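Local coordinates for protein endo-pectate lyase (Erwinia chrysanthemi, PDB 3B4N) that cleaves the galacturonan backbone of pectate by calcium-dependent elimination and probably also degrades highly methylated pectins, cutting within the chain, at residues A[44-49]-A[60-65]; A[132-137]-A[162-167]. All coordinates share one frame; numbering follows the deposited sequence.

Contact 1 (A[44-49]-A[60-65]). With EDO (1,2-ethanediol), chain I; EDO (1,2-ethanediol), chain H.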
loop_
_atom_site.group_PDB
_atom_site.type_symbol
_atom_site.label_atom_id
_atom_site.label_comp_id
_atom_site.label_asym_id
_atom_site.label_seq_id
_atom_site.Cartn_x
_atom_site.Cartn_y
_atom_site.Cartn_z
ATOM N N VAL A 44 15.406 -13.114 7.350
ATOM C CA VAL A 44 15.392 -13.332 5.911
ATOM C C VAL A 44 16.696 -12.876 5.266
ATOM O O VAL A 44 17.192 -11.786 5.562
ATOM C CB VAL A 44 14.229 -12.573 5.246
ATOM C CG1 VAL A 44 14.239 -12.833 3.741
ATOM C CG2 VAL A 44 12.901 -13.013 5.850
ATOM N N ALA A 45 17.245 -13.720 4.392
ATOM C CA ALA A 45 18.481 -13.414 3.673
ATOM C C ALA A 45 18.136 -13.033 2.232
ATOM O O ALA A 45 18.645 -12.050 1.701
ATOM C CB ALA A 45 19.407 -14.610 3.691
ATOM N N ARG A 46 17.273 -13.827 1.608
ATOM C CA ARG A 46 16.833 -13.562 0.240
ATOM C C ARG A 46 15.469 -14.185 0.051
ATOM O O ARG A 46 15.010 -14.968 0.887
ATOM C CB ARG A 46 17.798 -14.165 -0.791
ATOM C CG ARG A 46 17.868 -15.689 -0.745
ATOM C CD ARG A 46 18.345 -16.295 -2.060
ATOM N NE ARG A 46 19.665 -15.805 -2.439
ATOM C CZ ARG A 46 20.319 -16.205 -3.525
ATOM N NH1 ARG A 46 19.778 -17.102 -4.337
ATOM N NH2 ARG A 46 21.516 -15.700 -3.793
ATOM N N GLN A 47 14.825 -13.833 -1.055
ATOM C CA GLN A 47 13.507 -14.372 -1.361
ATOM C C GLN A 47 13.510 -14.743 -2.832
ATOM O O GLN A 47 13.926 -13.953 -3.671
ATOM C CB GLN A 47 12.430 -13.333 -1.047
ATOM C CG GLN A 47 12.483 -12.906 0.414
ATOM C CD GLN A 47 11.529 -11.781 0.716
ATOM O OE1 GLN A 47 11.765 -10.628 0.330
ATOM N NE2 GLN A 47 10.441 -12.106 1.401
ATOM N N GLU A 48 13.053 -15.949 -3.140
ATOM C CA GLU A 48 13.069 -16.412 -4.515
ATOM C C GLU A 48 11.675 -16.644 -5.045
ATOM O O GLU A 48 10.825 -17.214 -4.363
ATOM C CB GLU A 48 13.875 -17.705 -4.606
ATOM C CG GLU A 48 15.274 -17.588 -4.015
ATOM C CD GLU A 48 16.069 -18.863 -4.159
ATOM O OE1 GLU A 48 15.487 -19.953 -3.976
ATOM O OE2 GLU A 48 17.281 -18.771 -4.441
ATOM N N VAL A 49 11.435 -16.197 -6.268
ATOM C CA VAL A 49 10.128 -16.379 -6.881
ATOM C C VAL A 49 10.226 -17.529 -7.868
ATOM O O VAL A 49 11.137 -17.572 -8.688
ATOM C CB VAL A 49 9.668 -15.117 -7.642
ATOM C CG1 VAL A 49 8.245 -15.307 -8.160
ATOM C CG2 VAL A 49 9.748 -13.900 -6.730
ATOM N N ARG A 60 8.325 -26.359 -10.858
ATOM C CA ARG A 60 8.479 -24.913 -10.828
ATOM C C ARG A 60 9.937 -24.539 -11.013
ATOM O O ARG A 60 10.845 -25.290 -10.636
ATOM C CB ARG A 60 7.955 -24.341 -9.507
ATOM C CG ARG A 60 8.843 -24.625 -8.305
ATOM C CD ARG A 60 8.087 -24.396 -7.001
ATOM N NE ARG A 60 8.812 -24.957 -5.865
ATOM C CZ ARG A 60 8.252 -25.237 -4.692
ATOM N NH1 ARG A 60 6.960 -25.000 -4.496
ATOM N NH2 ARG A 60 8.979 -25.787 -3.726
ATOM N N GLU A 61 10.161 -23.374 -11.601
ATOM C CA GLU A 61 11.509 -22.905 -11.825
ATOM C C GLU A 61 11.652 -21.460 -11.384
ATOM O O GLU A 61 10.715 -20.673 -11.473
ATOM C CB GLU A 61 11.885 -23.090 -13.284
ATOM C CG GLU A 61 12.028 -24.569 -13.611
ATOM C CD GLU A 61 12.626 -24.821 -14.968
ATOM O OE1 GLU A 61 13.654 -24.183 -15.284
ATOM O OE2 GLU A 61 12.073 -25.666 -15.705
ATOM N N ARG A 62 12.835 -21.113 -10.896
ATOM C CA ARG A 62 13.053 -19.773 -10.386
ATOM C C ARG A 62 13.067 -18.701 -11.468
ATOM O O ARG A 62 13.719 -18.863 -12.501
ATOM C CB ARG A 62 14.358 -19.722 -9.589
ATOM C CG ARG A 62 14.407 -18.576 -8.591
ATOM C CD ARG A 62 15.700 -18.602 -7.807
ATOM N NE ARG A 62 16.840 -18.381 -8.685
ATOM C CZ ARG A 62 18.093 -18.675 -8.357
ATOM N NH1 ARG A 62 18.367 -19.205 -7.172
ATOM N NH2 ARG A 62 19.067 -18.449 -9.223
ATOM N N ILE A 63 12.326 -17.623 -11.230
ATOM C CA ILE A 63 12.291 -16.511 -12.170
ATOM C C ILE A 63 12.910 -15.255 -11.574
ATOM O O ILE A 63 13.156 -14.292 -12.291
ATOM C CB ILE A 63 10.856 -16.192 -12.671
ATOM C CG1 ILE A 63 9.941 -15.786 -11.514
ATOM C CG2 ILE A 63 10.311 -17.403 -13.420
ATOM C CD1 ILE A 63 8.581 -15.242 -11.991
ATOM N N ALA A 64 13.173 -15.259 -10.265
ATOM C CA ALA A 64 13.794 -14.097 -9.641
ATOM C C ALA A 64 14.415 -14.361 -8.280
ATOM O O ALA A 64 13.972 -15.235 -7.542
ATOM C CB ALA A 64 12.768 -12.950 -9.515
ATOM N N VAL A 65 15.473 -13.615 -7.976
ATOM C CA VAL A 65 16.114 -13.674 -6.665
ATOM C C VAL A 65 15.975 -12.233 -6.177
ATOM O O VAL A 65 16.473 -11.304 -6.826
ATOM C CB VAL A 65 17.608 -14.037 -6.738
ATOM C CG1 VAL A 65 18.243 -13.861 -5.357
ATOM C CG2 VAL A 65 17.772 -15.489 -7.198
HETATM C C1 EDO I . 17.279 -16.976 -12.644
HETATM O O1 EDO I . 17.757 -18.244 -11.936
HETATM C C2 EDO I . 16.071 -16.304 -11.987
HETATM O O2 EDO I . 16.397 -16.112 -10.470
HETATM C C1 EDO H . 11.831 -25.804 -6.648
HETATM O O1 EDO H . 13.053 -25.728 -5.723
HETATM C C2 EDO H . 11.293 -27.225 -6.900
HETATM O O2 EDO H . 10.736 -27.785 -5.545
#
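OE2 of E48 is gripped by two arginines, R46 from its own strand and R62 from the facing one. R46 NH1 lies 3.0 Å from E48 OE2 and comes to the anti lone pair, with the oxygen almost in the guanidinium plane. R62 NH1, also 3.0 Å from E48 OE2, descends from above the carboxylate plane, 55° out of it, and its bond is more bent (133° at the hydrogen). R46 NH1 and R62 NH1 come within 3.8 Å of each other, a repulsion the shared carboxylate probably offsets. The other oxygen, E48 OE1, is hydrogen-bonded to the Y50 hydroxyl.

V65 spans both guanidiniums: CG1 lies over the centre of one R46 face and CG2 over one face of R62. The bend at chi3 (64°) turns the R62 guanidinium toward E48, and its NE and NH2 bind an ethanediol, probably from the crystallisation liquor.

V49 and A64 share the face opposite E48 and V65, where F73 packs on both; V49 CG1 also meets I63 CG1 at 3.8 Å. V49 N donates to A64 O (3.0 Å), while V49 O takes a bond from I63 N (2.8 Å) and a weak one from A64 N (3.5 Å). I63 and A64 both face V49, a classic beta bulge, here within the antiparallel hairpin of strands 44-52 and 61-66, at one edge of a four-stranded sheet.

Contact 2 (A[132-137]-A[162-167]); sequences VDCGGV and KNLRIS. With EDO (1,2-ethanediol), chain G.
D133 and K162 form a parallel bridge whose flanking amides are both satisfied across the contact: K162 N donates to V132 O (3.0 Å), and C134 N to K162 O (2.8 Å). Beyond it the pairing changes, because the first chain enters a type I' turn from C134 to V137 while the second bends at N163. N163 O accepts from G136 N at 2.8 Å, with the donor 36° out of the carbonyl plane. Pairing resumes where R165 N meets V137 O at 3.0 Å, with the donor in the plane of the V137 carbonyl.

Parallel bonding on both sides of a corner is how successive coils stack in the right-handed parallel beta-helix of this lyase; strands 131-133 and 138-139 run beside 160-162 and 164-166.

D133 OD1 accepts from G135 N (2.9 Å), closing an Asx turn. With CG anti to the backbone N (chi1 -169°), the D133 carboxylate lies beside K162 and N163; OD2 accepts from an ethanediol hydroxyl, O2, at 2.7 Å. K162 NZ is 4.5 Å from D133 OD2, beyond a salt bridge. G136 O accepts from two waters, which in turn accept from R165 NE and NH1, while R165 NH2 is salt-bridged to E190 and hydrogen-bonded to L26 O. After the corner, L164 CD1 touches C134 CB (3.9 Å) and V137 CG2, next to the disulfide that joins C134 to C121.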
loop_
_atom_site.group_PDB
_atom_site.type_symbol
_atom_site.label_atom_id
_atom_site.label_comp_id
_atom_site.label_asym_id
_atom_site.label_seq_id
_atom_site.Cartn_x
_atom_site.Cartn_y
_atom_site.Cartn_z
ATOM N N VAL A 132 -4.502 -10.686 12.891
ATOM C CA VAL A 132 -5.445 -11.556 12.214
ATOM C C VAL A 132 -4.948 -11.848 10.813
ATOM O O VAL A 132 -4.677 -10.933 10.031
ATOM C CB VAL A 132 -6.853 -10.925 12.120
ATOM C CG1 VAL A 132 -7.779 -11.837 11.324
ATOM C CG2 VAL A 132 -7.421 -10.702 13.522
ATOM N N ASP A 133 -4.803 -13.132 10.508
ATOM C CA ASP A 133 -4.360 -13.562 9.190
ATOM C C ASP A 133 -5.627 -13.921 8.425
ATOM O O ASP A 133 -6.312 -14.891 8.764
ATOM C CB ASP A 133 -3.463 -14.792 9.313
ATOM C CG ASP A 133 -2.762 -15.139 8.014
ATOM O OD1 ASP A 133 -3.324 -14.892 6.924
ATOM O OD2 ASP A 133 -1.638 -15.680 8.095
ATOM N N CYS A 134 -5.937 -13.141 7.397
ATOM C CA CYS A 134 -7.137 -13.363 6.603
ATOM C C CYS A 134 -7.021 -14.474 5.568
ATOM O O CYS A 134 -7.986 -14.773 4.860
ATOM C CB CYS A 134 -7.561 -12.060 5.931
ATOM S SG CYS A 134 -7.994 -10.767 7.135
ATOM N N GLY A 135 -5.836 -15.064 5.462
ATOM C CA GLY A 135 -5.637 -16.172 4.543
ATOM C C GLY A 135 -5.907 -15.953 3.067
ATOM O O GLY A 135 -6.228 -16.902 2.355
ATOM N N GLY A 136 -5.793 -14.711 2.605
ATOM C CA GLY A 136 -6.001 -14.420 1.199
ATOM C C GLY A 136 -7.429 -14.266 0.708
ATOM O O GLY A 136 -7.654 -14.191 -0.499
ATOM N N VAL A 137 -8.395 -14.207 1.616
ATOM C CA VAL A 137 -9.784 -14.071 1.191
ATOM C C VAL A 137 -10.083 -12.671 0.683
ATOM O O VAL A 137 -9.319 -11.736 0.919
ATOM C CB VAL A 137 -10.773 -14.377 2.341
ATOM C CG1 VAL A 137 -10.550 -15.791 2.862
ATOM C CG2 VAL A 137 -10.618 -13.354 3.449
ATOM N N LYS A 162 -3.488 -9.172 7.929
ATOM C CA LYS A 162 -2.634 -9.545 6.810
ATOM C C LYS A 162 -3.284 -10.500 5.837
ATOM O O LYS A 162 -4.217 -11.226 6.190
ATOM C CB LYS A 162 -1.303 -10.121 7.303
ATOM C CG LYS A 162 -1.396 -11.329 8.199
ATOM C CD LYS A 162 -0.005 -11.652 8.748
ATOM C CE LYS A 162 -0.004 -12.846 9.674
ATOM N NZ LYS A 162 1.363 -13.055 10.243
ATOM N N ASN A 163 -2.800 -10.458 4.597
ATOM C CA ASN A 163 -3.258 -11.325 3.514
ATOM C C ASN A 163 -4.746 -11.157 3.245
ATOM O O ASN A 163 -5.541 -12.071 3.462
ATOM C CB ASN A 163 -2.960 -12.784 3.871
ATOM C CG ASN A 163 -1.532 -12.994 4.322
ATOM O OD1 ASN A 163 -1.282 -13.655 5.331
ATOM N ND2 ASN A 163 -0.592 -12.444 3.583
ATOM N N LEU A 164 -5.120 -9.987 2.746
ATOM C CA LEU A 164 -6.519 -9.693 2.482
ATOM C C LEU A 164 -6.656 -8.983 1.154
ATOM O O LEU A 164 -5.802 -8.185 0.789
ATOM C CB LEU A 164 -7.063 -8.799 3.598
ATOM C CG LEU A 164 -8.510 -8.296 3.517
ATOM C CD1 LEU A 164 -9.483 -9.462 3.688
ATOM C CD2 LEU A 164 -8.738 -7.259 4.615
ATOM N N ARG A 165 -7.733 -9.281 0.433
ATOM C CA ARG A 165 -7.997 -8.639 -0.842
ATOM C C ARG A 165 -9.302 -7.875 -0.717
ATOM O O ARG A 165 -10.284 -8.382 -0.176
ATOM C CB ARG A 165 -8.117 -9.673 -1.971
ATOM C CG ARG A 165 -8.217 -9.059 -3.372
ATOM C CD ARG A 165 -8.638 -10.111 -4.396
ATOM N NE ARG A 165 -7.786 -11.295 -4.333
ATOM C CZ ARG A 165 -6.624 -11.423 -4.964
ATOM N NH1 ARG A 165 -5.927 -12.540 -4.824
ATOM N NH2 ARG A 165 -6.170 -10.455 -5.750
ATOM N N ILE A 166 -9.290 -6.641 -1.207
ATOM C CA ILE A 166 -10.462 -5.779 -1.188
ATOM C C ILE A 166 -10.987 -5.741 -2.619
ATOM O O ILE A 166 -10.261 -5.368 -3.542
ATOM C CB ILE A 166 -10.091 -4.344 -0.738
ATOM C CG1 ILE A 166 -9.345 -4.388 0.598
ATOM C CG2 ILE A 166 -11.352 -3.486 -0.632
ATOM C CD1 ILE A 166 -10.126 -5.033 1.727
ATOM N N SER A 167 -12.243 -6.137 -2.805
ATOM C CA SER A 167 -12.845 -6.160 -4.138
ATOM C C SER A 167 -12.893 -4.829 -4.875
ATOM O O SER A 167 -13.001 -3.769 -4.266
ATOM C CB SER A 167 -14.256 -6.754 -4.065
ATOM O OG SER A 167 -15.172 -5.831 -3.513
HETATM C C1 EDO G . 2.968 -15.443 7.123
HETATM O O1 EDO G . 2.967 -13.914 7.251
HETATM C C2 EDO G . 1.652 -16.114 7.536
HETATM O O2 EDO G . 0.538 -15.582 6.583
HETATM O O HOH W 1 -8.833 -13.282 -2.685
HETATM O O HOH W 2 -5.964 -14.705 -2.603
#

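Contact 1 closes before contact 2 opens along the chain, and the two do not touch: their centres are 23 Å apart and their nearest atoms about 11 Å. They represent two different beta architectures, an antiparallel hairpin in 44-49 with 60-65 and stacked parallel coils in 132-137 with 162-167. The N-terminal strand 22-29 packs on contact 2, N163 touching T23 and M25, R165 touching M25 and S27. Contact 1 lies away from the annotated metal sites. Contact 2 is nearer to the bound calcium, with the R165 side chain about 14 Å from the ion and about 10 Å from the side chain of its ligand D191.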